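Long-range contacts in cytochrome P450 monooxygenase (Rhodococcus sp. ECU0066, PDB 6KBH), which probably acts as a self-sufficient cytochrome P450 monooxygenase, with heme, FMN and a 2Fe-2S cluster carried on a single chain: residues V538-E543 / W550-L555; I489-L494 / T533-V538; S480-I485 / L555-T560. One frame throughout, in Å; residues are numbered along the deposited sequence.

Contact 1 of 3, residues V538-E543 / W550-L555; sequences VLHDRE and WIHTEL. With FMN (flavin mononucleotide), chain B.
In the flavin-binding domain, V538 and H540 of the loop after strand 533-536 pack against I551 and H552 of helix 547-554. The two histidines make much of the contact. H540 CB sits over one face of the H552 imidazole, 3.4 Å from the centroid of that ring and 28° off its normal, a CH-pi contact offset toward the rim. The H540 ring follows on, with CD2 near CG and ND1 of H552. The two planes meet at 59°, neither stacked nor edge-to-face. H552 CG lies anti to its own carbonyl carbon (chi1 -61°), on the side of the backbone N. H540 N comes close to H552 NE2, but the angle is too poor for a hydrogen bond. H540 ND1 gives a weak bond of 3.5 Å to D541 O.

V538 and I551 meet tip to tip. V538 CG1 is 3.5 Å from I551 CG2, and V538 CG2 is 3.7 Å from I551 CD1. V538 also slides past H552, whose NE2 lies near both valine methyls.

The loop also lines the cofactor pocket. V538 CA is 3.8 Å and L539 CB 3.9 Å from the flavin methyl C8M. D541 OD2 stands 3.9 Å from the FMN phosphate oxygen O3P; two acidic groups this near would probably repel. D541 N has a weak bond to S548 OG on the helix. G547 N and S548 N both bind FMN. This is consistent with the phosphate-binding loop and helix start of the ferredoxin reductase-type flavin domain.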
loop_
_atom_site.group_PDB
_atom_site.type_symbol
_atom_site.label_atom_id
_atom_site.label_comp_id
_atom_site.label_asym_id
_atom_site.label_seq_id
_atom_site.Cartn_x
_atom_site.Cartn_y
_atom_site.Cartn_z
ATOM N N VAL A 538 3.748 -28.820 -6.581
ATOM C CA VAL A 538 4.419 -27.973 -7.564
ATOM C C VAL A 538 5.250 -28.822 -8.520
ATOM O O VAL A 538 5.927 -29.773 -8.112
ATOM C CB VAL A 538 5.286 -26.917 -6.857
ATOM C CG1 VAL A 538 6.320 -27.592 -5.983
ATOM C CG2 VAL A 538 5.946 -25.996 -7.875
ATOM N N LEU A 539 5.195 -28.477 -9.805
ATOM C CA LEU A 539 6.004 -29.112 -10.837
ATOM C C LEU A 539 7.231 -28.259 -11.141
ATOM O O LEU A 539 7.147 -27.028 -11.198
ATOM C CB LEU A 539 5.186 -29.327 -12.116
ATOM C CG LEU A 539 5.922 -29.398 -13.463
ATOM C CD1 LEU A 539 6.799 -30.640 -13.554
ATOM C CD2 LEU A 539 4.950 -29.345 -14.634
ATOM N N HIS A 540 8.374 -28.921 -11.328
ATOM C CA HIS A 540 9.588 -28.257 -11.803
ATOM C C HIS A 540 9.401 -27.956 -13.276
ATOM O O HIS A 540 9.594 -28.826 -14.128
ATOM C CB HIS A 540 10.819 -29.134 -11.595
ATOM C CG HIS A 540 12.093 -28.366 -11.408
ATOM N ND1 HIS A 540 12.462 -27.321 -12.227
ATOM C CD2 HIS A 540 13.096 -28.512 -10.512
ATOM C CE1 HIS A 540 13.631 -26.847 -11.833
ATOM N NE2 HIS A 540 14.037 -27.552 -10.793
ATOM N N ASP A 541 9.005 -26.730 -13.586
ATOM C CA ASP A 541 8.943 -26.326 -14.979
ATOM C C ASP A 541 10.343 -26.387 -15.574
ATOM O O ASP A 541 11.268 -25.737 -15.068
ATOM C CB ASP A 541 8.358 -24.919 -15.094
ATOM C CG ASP A 541 7.767 -24.645 -16.461
ATOM O OD1 ASP A 541 7.858 -25.532 -17.338
ATOM O OD2 ASP A 541 7.212 -23.543 -16.657
ATOM N N ARG A 542 10.504 -27.204 -16.623
ATOM C CA ARG A 542 11.818 -27.337 -17.248
ATOM C C ARG A 542 12.328 -25.988 -17.736
ATOM O O ARG A 542 13.531 -25.712 -17.676
ATOM C CB ARG A 542 11.768 -28.337 -18.409
ATOM C CG ARG A 542 10.863 -29.538 -18.206
ATOM C CD ARG A 542 10.180 -29.871 -19.514
ATOM N NE ARG A 542 9.665 -28.652 -20.127
ATOM C CZ ARG A 542 9.056 -28.602 -21.304
ATOM N NH1 ARG A 542 8.877 -29.711 -22.006
ATOM N NH2 ARG A 542 8.629 -27.439 -21.776
ATOM N N GLU A 543 11.428 -25.144 -18.225
ATOM C CA GLU A 543 11.719 -23.759 -18.572
ATOM C C GLU A 543 11.065 -22.899 -17.494
ATOM O O GLU A 543 9.866 -22.607 -17.562
ATOM C CB GLU A 543 11.196 -23.419 -19.966
ATOM C CG GLU A 543 11.770 -22.155 -20.576
ATOM C CD GLU A 543 11.243 -21.908 -21.976
ATOM O OE1 GLU A 543 10.333 -22.653 -22.401
ATOM O OE2 GLU A 543 11.732 -20.976 -22.650
ATOM N N TRP A 550 12.954 -22.321 -7.493
ATOM C CA TRP A 550 13.208 -22.003 -6.092
ATOM C C TRP A 550 12.598 -23.041 -5.159
ATOM O O TRP A 550 13.233 -23.457 -4.182
ATOM C CB TRP A 550 12.674 -20.613 -5.743
ATOM C CG TRP A 550 13.013 -20.275 -4.332
ATOM C CD1 TRP A 550 14.173 -19.722 -3.881
ATOM C CD2 TRP A 550 12.216 -20.542 -3.170
ATOM N NE1 TRP A 550 14.140 -19.602 -2.513
ATOM C CE2 TRP A 550 12.950 -20.099 -2.053
ATOM C CE3 TRP A 550 10.949 -21.099 -2.967
ATOM C CZ2 TRP A 550 12.459 -20.194 -0.752
ATOM C CZ3 TRP A 550 10.463 -21.192 -1.675
ATOM C CH2 TRP A 550 11.217 -20.743 -0.585
ATOM N N ILE A 551 11.366 -23.468 -5.439
ATOM C CA ILE A 551 10.701 -24.430 -4.564
ATOM C C ILE A 551 11.456 -25.752 -4.546
ATOM O O ILE A 551 11.628 -26.374 -3.490
ATOM C CB ILE A 551 9.237 -24.628 -4.993
ATOM C CG1 ILE A 551 8.444 -23.335 -4.817
ATOM C CG2 ILE A 551 8.611 -25.738 -4.186
ATOM C CD1 ILE A 551 7.080 -23.385 -5.458
ATOM N N HIS A 552 11.921 -26.199 -5.710
ATOM C CA HIS A 552 12.640 -27.464 -5.791
ATOM C C HIS A 552 14.071 -27.347 -5.285
ATOM O O HIS A 552 14.609 -28.314 -4.734
ATOM C CB HIS A 552 12.653 -27.968 -7.235
ATOM C CG HIS A 552 11.294 -28.240 -7.797
ATOM N ND1 HIS A 552 10.933 -29.464 -8.315
ATOM C CD2 HIS A 552 10.202 -27.448 -7.910
ATOM C CE1 HIS A 552 9.679 -29.413 -8.727
ATOM N NE2 HIS A 552 9.215 -28.199 -8.497
ATOM N N THR A 553 14.698 -26.184 -5.456
ATOM C CA THR A 553 16.131 -26.066 -5.225
ATOM C C THR A 553 16.494 -25.603 -3.819
ATOM O O THR A 553 17.526 -26.033 -3.292
ATOM C CB THR A 553 16.757 -25.123 -6.266
ATOM O OG1 THR A 553 18.167 -25.359 -6.342
ATOM C CG2 THR A 553 16.513 -23.652 -5.926
ATOM N N GLU A 554 15.677 -24.754 -3.177
ATOM C CA GLU A 554 16.140 -24.116 -1.950
ATOM C C GLU A 554 15.085 -24.058 -0.847
ATOM O O GLU A 554 15.259 -23.302 0.117
ATOM C CB GLU A 554 16.650 -22.700 -2.243
ATOM C CG GLU A 554 18.154 -22.625 -2.458
ATOM C CD GLU A 554 18.616 -21.234 -2.834
ATOM O OE1 GLU A 554 17.804 -20.470 -3.396
ATOM O OE2 GLU A 554 19.791 -20.904 -2.567
ATOM N N LEU A 555 14.007 -24.831 -0.949
ATOM C CA LEU A 555 13.043 -24.970 0.135
ATOM C C LEU A 555 13.319 -26.274 0.875
ATOM O O LEU A 555 13.443 -27.333 0.250
ATOM C CB LEU A 555 11.601 -24.948 -0.386
ATOM C CG LEU A 555 10.436 -25.183 0.595
ATOM C CD1 LEU A 555 9.154 -24.594 0.037
ATOM C CD2 LEU A 555 10.201 -26.650 0.927
HETATM N N1 FMN B . -1.127 -20.760 -12.195
HETATM C C2 FMN B . -2.248 -20.034 -12.073
HETATM O O2 FMN B . -2.307 -18.895 -12.641
HETATM N N3 FMN B . -3.307 -20.461 -11.373
HETATM C C4 FMN B . -3.248 -21.666 -10.770
HETATM O O4 FMN B . -4.306 -22.122 -10.057
HETATM C C4A FMN B . -2.097 -22.444 -10.882
HETATM N N5 FMN B . -2.052 -23.641 -10.275
HETATM C C5A FMN B . -0.939 -24.375 -10.386
HETATM C C6 FMN B . -0.925 -25.604 -9.751
HETATM C C7 FMN B . 0.192 -26.402 -9.834
HETATM C C7M FMN B . 0.073 -27.745 -9.072
HETATM C C8 FMN B . 1.316 -25.989 -10.559
HETATM C C8M FMN B . 2.571 -26.832 -10.672
HETATM C C9 FMN B . 1.294 -24.760 -11.209
HETATM C C9A FMN B . 0.169 -23.935 -11.117
HETATM N N10 FMN B . 0.118 -22.732 -11.732
HETATM C C10 FMN B . -1.010 -21.977 -11.615
HETATM C "C1'" FMN B . 1.279 -22.187 -12.502
HETATM C "C2'" FMN B . 2.263 -21.464 -11.617
HETATM O "O2'" FMN B . 1.780 -20.297 -11.089
HETATM C "C3'" FMN B . 3.539 -21.160 -12.360
HETATM O "O3'" FMN B . 3.348 -20.424 -13.539
HETATM C "C4'" FMN B . 4.328 -22.453 -12.659
HETATM O "O4'" FMN B . 4.485 -23.396 -11.667
HETATM C "C5'" FMN B . 5.806 -22.142 -13.042
HETATM O "O5'" FMN B . 6.491 -21.119 -12.278
HETATM P P FMN B . 7.817 -20.514 -12.864
HETATM O O1P FMN B . 8.055 -19.143 -12.286
HETATM O O2P FMN B . 8.995 -21.369 -12.519
HETATM O O3P FMN B . 7.663 -20.444 -14.351
#

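Contact 2 of 3, residues I489-L494 / T533-V538; sequences ILLITL and TFQVAV. With FMN (flavin mononucleotide), chain B.
I489-L494 and T533-V538 are neighbouring antiparallel segments, with I492 opposite V536, T493 opposite Q535 and L494 opposite F534. Their strand axes approach to 4.9 Å, and the directions differ by 165°. I492/V536 and L494/F534 are hydrogen-bonded pairs; T493/Q535 is non-hydrogen-bonded. I492 N to V536 O is 2.7 Å, nearly in line with the carbonyl, and V536 N returns a bond to I492 O. L494 and F534 exchange the same two bonds. Farther along, L490 N bonds V538 O at 2.9 Å.

I492, V536, L494 and F534 face one side of the sheet. There I492 CB touches V536 CG2 at 3.9 Å. I492 CD1 also reaches V538 CG1, at 4.0 Å. L490 and V538 lie side by side, pointing the same way, with L490 CB 3.9 Å from V538 CG1. That methyl sits between its own backbone N and carbonyl carbon (chi1 59°), where it can meet both residues.

T493 and Q535 lie side by side on the other face. T493 CG2 lies beside Q535 CG at 3.6 Å and closer still to NE2. The same NE2 also lies against L491 CD2. An alanine in place of Q535 would probably open a gap beside T493 CG2 and L491 CD2, leaving both less tightly packed. T493 OG1 turns to G481 O on the next strand.

The Q535 amide thus rests on two methyls here, while the backbone bonds set the register. The pairing probably helps to place A537 O by the flavin methyl C7M and V538 CA by C8M.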
loop_
_atom_site.group_PDB
_atom_site.type_symbol
_atom_site.label_atom_id
_atom_site.label_comp_id
_atom_site.label_asym_id
_atom_site.label_seq_id
_atom_site.Cartn_x
_atom_site.Cartn_y
_atom_site.Cartn_z
ATOM N N ILE A 489 8.009 -33.249 -9.444
ATOM C CA ILE A 489 6.799 -32.770 -8.783
ATOM C C ILE A 489 6.927 -33.014 -7.283
ATOM O O ILE A 489 7.078 -34.164 -6.853
ATOM C CB ILE A 489 5.535 -33.453 -9.334
ATOM C CG1 ILE A 489 5.207 -32.910 -10.725
ATOM C CG2 ILE A 489 4.357 -33.224 -8.401
ATOM C CD1 ILE A 489 4.095 -33.650 -11.426
ATOM N N LEU A 490 6.865 -31.938 -6.488
ATOM C CA LEU A 490 6.793 -32.031 -5.032
ATOM C C LEU A 490 5.346 -31.961 -4.576
ATOM O O LEU A 490 4.509 -31.319 -5.204
ATOM C CB LEU A 490 7.538 -30.905 -4.298
ATOM C CG LEU A 490 9.029 -30.609 -4.372
ATOM C CD1 LEU A 490 9.883 -31.807 -3.968
ATOM C CD2 LEU A 490 9.330 -30.138 -5.739
ATOM N N LEU A 491 5.074 -32.597 -3.449
ATOM C CA LEU A 491 3.858 -32.354 -2.687
ATOM C C LEU A 491 4.257 -31.639 -1.401
ATOM O O LEU A 491 4.945 -32.216 -0.549
ATOM C CB LEU A 491 3.112 -33.651 -2.391
ATOM C CG LEU A 491 1.748 -33.433 -1.727
ATOM C CD1 LEU A 491 0.807 -32.661 -2.644
ATOM C CD2 LEU A 491 1.120 -34.746 -1.291
ATOM N N ILE A 492 3.829 -30.390 -1.258
ATOM C CA ILE A 492 4.176 -29.572 -0.102
ATOM C C ILE A 492 3.014 -29.585 0.880
ATOM O O ILE A 492 1.855 -29.387 0.489
ATOM C CB ILE A 492 4.525 -28.133 -0.515
ATOM C CG1 ILE A 492 5.646 -28.128 -1.550
ATOM C CG2 ILE A 492 4.943 -27.327 0.695
ATOM C CD1 ILE A 492 5.971 -26.749 -2.061
ATOM N N THR A 493 3.322 -29.827 2.150
ATOM C CA THR A 493 2.352 -29.749 3.233
ATOM C C THR A 493 2.620 -28.469 4.016
ATOM O O THR A 493 3.695 -28.313 4.606
ATOM C CB THR A 493 2.445 -30.969 4.146
ATOM O OG1 THR A 493 3.820 -31.313 4.332
ATOM C CG2 THR A 493 1.733 -32.150 3.529
ATOM N N LEU A 494 1.653 -27.555 4.013
ATOM C CA LEU A 494 1.827 -26.232 4.600
ATOM C C LEU A 494 0.980 -26.111 5.860
ATOM O O LEU A 494 -0.244 -26.283 5.812
ATOM C CB LEU A 494 1.475 -25.144 3.587
ATOM C CG LEU A 494 2.577 -24.972 2.536
ATOM C CD1 LEU A 494 2.167 -23.978 1.463
ATOM C CD2 LEU A 494 3.890 -24.559 3.195
ATOM N N THR A 533 -4.280 -27.492 7.494
ATOM C CA THR A 533 -3.296 -27.518 6.413
ATOM C C THR A 533 -3.838 -27.204 5.024
ATOM O O THR A 533 -5.028 -27.353 4.722
ATOM C CB THR A 533 -2.625 -28.881 6.282
ATOM O OG1 THR A 533 -3.567 -29.925 6.571
ATOM C CG2 THR A 533 -1.373 -28.961 7.124
ATOM N N PHE A 534 -2.891 -26.828 4.169
ATOM C CA PHE A 534 -3.035 -26.780 2.726
ATOM C C PHE A 534 -1.988 -27.696 2.101
ATOM O O PHE A 534 -0.886 -27.854 2.636
ATOM C CB PHE A 534 -2.851 -25.358 2.213
ATOM C CG PHE A 534 -3.982 -24.443 2.558
ATOM C CD1 PHE A 534 -5.260 -24.933 2.755
ATOM C CD2 PHE A 534 -3.762 -23.085 2.693
ATOM C CE1 PHE A 534 -6.298 -24.082 3.075
ATOM C CE2 PHE A 534 -4.787 -22.232 3.005
ATOM C CZ PHE A 534 -6.058 -22.727 3.200
ATOM N N GLN A 535 -2.335 -28.299 0.966
ATOM C CA GLN A 535 -1.406 -29.133 0.212
ATOM C C GLN A 535 -1.376 -28.675 -1.235
ATOM O O GLN A 535 -2.427 -28.518 -1.866
ATOM C CB GLN A 535 -1.784 -30.618 0.286
ATOM C CG GLN A 535 -0.966 -31.413 1.292
ATOM C CD GLN A 535 -1.372 -32.872 1.347
ATOM O OE1 GLN A 535 -2.446 -33.247 0.880
ATOM N NE2 GLN A 535 -0.515 -33.703 1.927
ATOM N N VAL A 536 -0.171 -28.461 -1.754
ATOM C CA VAL A 536 0.041 -28.102 -3.148
ATOM C C VAL A 536 1.084 -29.044 -3.730
ATOM O O VAL A 536 1.933 -29.581 -3.013
ATOM C CB VAL A 536 0.482 -26.632 -3.312
ATOM C CG1 VAL A 536 -0.654 -25.697 -2.946
ATOM C CG2 VAL A 536 1.704 -26.350 -2.456
ATOM N N ALA A 537 1.016 -29.245 -5.045
ATOM C CA ALA A 537 1.902 -30.178 -5.738
ATOM C C ALA A 537 2.614 -29.449 -6.875
ATOM O O ALA A 537 2.161 -29.493 -8.016
ATOM C CB ALA A 537 1.124 -31.388 -6.246
ATOM N N VAL A 538 3.748 -28.820 -6.581
ATOM C CA VAL A 538 4.419 -27.973 -7.564
ATOM C C VAL A 538 5.250 -28.822 -8.520
ATOM O O VAL A 538 5.927 -29.773 -8.112
ATOM C CB VAL A 538 5.286 -26.917 -6.857
ATOM C CG1 VAL A 538 6.320 -27.592 -5.983
ATOM C CG2 VAL A 538 5.946 -25.996 -7.875
HETATM N N1 FMN B . -1.127 -20.760 -12.195
HETATM C C2 FMN B . -2.248 -20.034 -12.073
HETATM O O2 FMN B . -2.307 -18.895 -12.641
HETATM N N3 FMN B . -3.307 -20.461 -11.373
HETATM C C4 FMN B . -3.248 -21.666 -10.770
HETATM O O4 FMN B . -4.306 -22.122 -10.057
HETATM C C4A FMN B . -2.097 -22.444 -10.882
HETATM N N5 FMN B . -2.052 -23.641 -10.275
HETATM C C5A FMN B . -0.939 -24.375 -10.386
HETATM C C6 FMN B . -0.925 -25.604 -9.751
HETATM C C7 FMN B . 0.192 -26.402 -9.834
HETATM C C7M FMN B . 0.073 -27.745 -9.072
HETATM C C8 FMN B . 1.316 -25.989 -10.559
HETATM C C8M FMN B . 2.571 -26.832 -10.672
HETATM C C9 FMN B . 1.294 -24.760 -11.209
HETATM C C9A FMN B . 0.169 -23.935 -11.117
HETATM N N10 FMN B . 0.118 -22.732 -11.732
HETATM C C10 FMN B . -1.010 -21.977 -11.615
HETATM C "C1'" FMN B . 1.279 -22.187 -12.502
HETATM C "C2'" FMN B . 2.263 -21.464 -11.617
HETATM O "O2'" FMN B . 1.780 -20.297 -11.089
HETATM C "C3'" FMN B . 3.539 -21.160 -12.360
HETATM O "O3'" FMN B . 3.348 -20.424 -13.539
HETATM C "C4'" FMN B . 4.328 -22.453 -12.659
HETATM O "O4'" FMN B . 4.485 -23.396 -11.667
HETATM C "C5'" FMN B . 5.806 -22.142 -13.042
HETATM O "O5'" FMN B . 6.491 -21.119 -12.278
HETATM P P FMN B . 7.817 -20.514 -12.864
HETATM O O1P FMN B . 8.055 -19.143 -12.286
HETATM O O2P FMN B . 8.995 -21.369 -12.519
HETATM O O3P FMN B . 7.663 -20.444 -14.351
#

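Contact 3 of 3, residues S480-I485 / L555-T560; sequences SGLESI and LAVGAT
L482 puts its two methyls on two different partners, L555 and V557. Its CG lies anti to the carbonyl carbon (chi1 -63°), on the side of the backbone N. CD1 meets L555 CD2 at 3.5 Å. CD2 meets V557 CG2 at 3.4 Å and also lies against V557 N. L555 approaches across the L482 side chain at a slant. Its CG is anti to the backbone N (chi1 176°), and its CD2 does the touching, near L482 CG as well. V557 passes L482 in the opposite direction, and its CG2, on the side of its own backbone N, is the branch in contact.

The contact joins strand 475-486 of the antiparallel flavin-domain sheet to the link between helix 547-554 and strand 560-567. That link makes a type II beta turn from A556 to A559. G558 takes a positive phi of 88° in it, where a CB would press on the carbonyl O of V557. A weak bond, A559 N to A556 O, closes the turn.

G481 adds its CA, 4.2 Å from V557 CG2. L482 CD1 also packs on I492 of the adjoining strand. S480 OG turns instead to T493 O on that strand.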
loop_
_atom_site.group_PDB
_atom_site.type_symbol
_atom_site.label_atom_id
_atom_site.label_comp_id
_atom_site.label_asym_id
_atom_site.label_seq_id
_atom_site.Cartn_x
_atom_site.Cartn_y
_atom_site.Cartn_z
ATOM N N SER A 480 5.700 -28.403 6.646
ATOM C CA SER A 480 5.899 -29.556 7.515
ATOM C C SER A 480 6.391 -30.793 6.776
ATOM O O SER A 480 6.871 -31.728 7.423
ATOM C CB SER A 480 4.598 -29.893 8.240
ATOM O OG SER A 480 3.555 -30.158 7.313
ATOM N N GLY A 481 6.278 -30.826 5.450
ATOM C CA GLY A 481 6.735 -31.983 4.709
ATOM C C GLY A 481 6.822 -31.802 3.208
ATOM O O GLY A 481 5.972 -31.145 2.598
ATOM N N LEU A 482 7.856 -32.392 2.607
ATOM C CA LEU A 482 8.049 -32.421 1.162
ATOM C C LEU A 482 8.028 -33.871 0.706
ATOM O O LEU A 482 8.831 -34.678 1.178
ATOM C CB LEU A 482 9.375 -31.774 0.755
ATOM C CG LEU A 482 9.602 -30.296 1.052
ATOM C CD1 LEU A 482 8.293 -29.556 0.886
ATOM C CD2 LEU A 482 10.193 -30.089 2.431
ATOM N N GLU A 483 7.125 -34.196 -0.218
ATOM C CA GLU A 483 6.997 -35.554 -0.729
ATOM C C GLU A 483 7.061 -35.539 -2.249
ATOM O O GLU A 483 6.403 -34.717 -2.896
ATOM C CB GLU A 483 5.688 -36.201 -0.265
ATOM C CG GLU A 483 5.423 -37.564 -0.892
ATOM C CD GLU A 483 4.190 -38.243 -0.327
ATOM O OE1 GLU A 483 3.616 -37.720 0.652
ATOM O OE2 GLU A 483 3.795 -39.300 -0.863
ATOM N N SER A 484 7.854 -36.447 -2.813
ATOM C CA SER A 484 7.946 -36.622 -4.259
ATOM C C SER A 484 6.892 -37.637 -4.688
ATOM O O SER A 484 6.962 -38.812 -4.312
ATOM C CB SER A 484 9.348 -37.075 -4.657
ATOM O OG SER A 484 9.361 -37.625 -5.962
ATOM N N ILE A 485 5.909 -37.183 -5.466
ATOM C CA ILE A 485 4.818 -38.031 -5.938
ATOM C C ILE A 485 4.848 -38.222 -7.442
ATOM O O ILE A 485 3.966 -38.899 -7.990
ATOM C CB ILE A 485 3.450 -37.481 -5.496
ATOM C CG1 ILE A 485 3.382 -35.970 -5.719
ATOM C CG2 ILE A 485 3.186 -37.817 -4.032
ATOM C CD1 ILE A 485 1.994 -35.399 -5.593
ATOM N N LEU A 555 14.007 -24.831 -0.949
ATOM C CA LEU A 555 13.043 -24.970 0.135
ATOM C C LEU A 555 13.319 -26.274 0.875
ATOM O O LEU A 555 13.443 -27.333 0.250
ATOM C CB LEU A 555 11.601 -24.948 -0.386
ATOM C CG LEU A 555 10.436 -25.183 0.595
ATOM C CD1 LEU A 555 9.154 -24.594 0.037
ATOM C CD2 LEU A 555 10.201 -26.650 0.927
ATOM N N ALA A 556 13.401 -26.194 2.199
ATOM C CA ALA A 556 13.506 -27.367 3.053
ATOM C C ALA A 556 12.381 -27.351 4.079
ATOM O O ALA A 556 11.653 -26.365 4.218
ATOM C CB ALA A 556 14.869 -27.425 3.754
ATOM N N VAL A 557 12.237 -28.470 4.791
ATOM C CA VAL A 557 11.326 -28.563 5.929
ATOM C C VAL A 557 11.701 -27.469 6.922
ATOM O O VAL A 557 12.876 -27.101 7.041
ATOM C CB VAL A 557 11.379 -29.960 6.584
ATOM C CG1 VAL A 557 10.717 -29.960 7.953
ATOM C CG2 VAL A 557 10.709 -30.992 5.706
ATOM N N GLY A 558 10.709 -26.922 7.625
ATOM C CA GLY A 558 10.957 -25.940 8.654
ATOM C C GLY A 558 11.006 -24.507 8.176
ATOM O O GLY A 558 10.998 -23.593 9.010
ATOM N N ALA A 559 11.072 -24.279 6.867
ATOM C CA ALA A 559 10.980 -22.927 6.346
ATOM C C ALA A 559 9.559 -22.394 6.514
ATOM O O ALA A 559 8.620 -23.130 6.832
ATOM C CB ALA A 559 11.388 -22.889 4.873
ATOM N N THR A 560 9.399 -21.093 6.305
ATOM C CA THR A 560 8.075 -20.491 6.338
ATOM C C THR A 560 7.881 -19.599 5.124
ATOM O O THR A 560 8.769 -18.831 4.756
ATOM C CB THR A 560 7.831 -19.689 7.625
ATOM O OG1 THR A 560 8.899 -18.754 7.842
ATOM C CG2 THR A 560 7.702 -20.631 8.808
#

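In the fold
All three contacts lie in the FAD-binding FR-type region. Contact 2 pairs strand 489-496 with the outermost strand 533-536 of a six-stranded antiparallel sheet. Contact 3 involves the next strand, 475-486; its centre is 8 Å from that of contact 2, and E483 O and G481 O probably receive bonds from L491 N and T493 OG1. Contact 1 is centred 12 Å from each of the others. It follows contact 2 in series and shares V538 with it. Contact 3 encloses both along the chain and shares L555 with contact 1. Contacts 1 and 2 join the sheet edge and helix 547-554 beside FMN. Contact 3 ties the loop after that helix to the sheet, with the L555 side chain about 13 Å from the flavin.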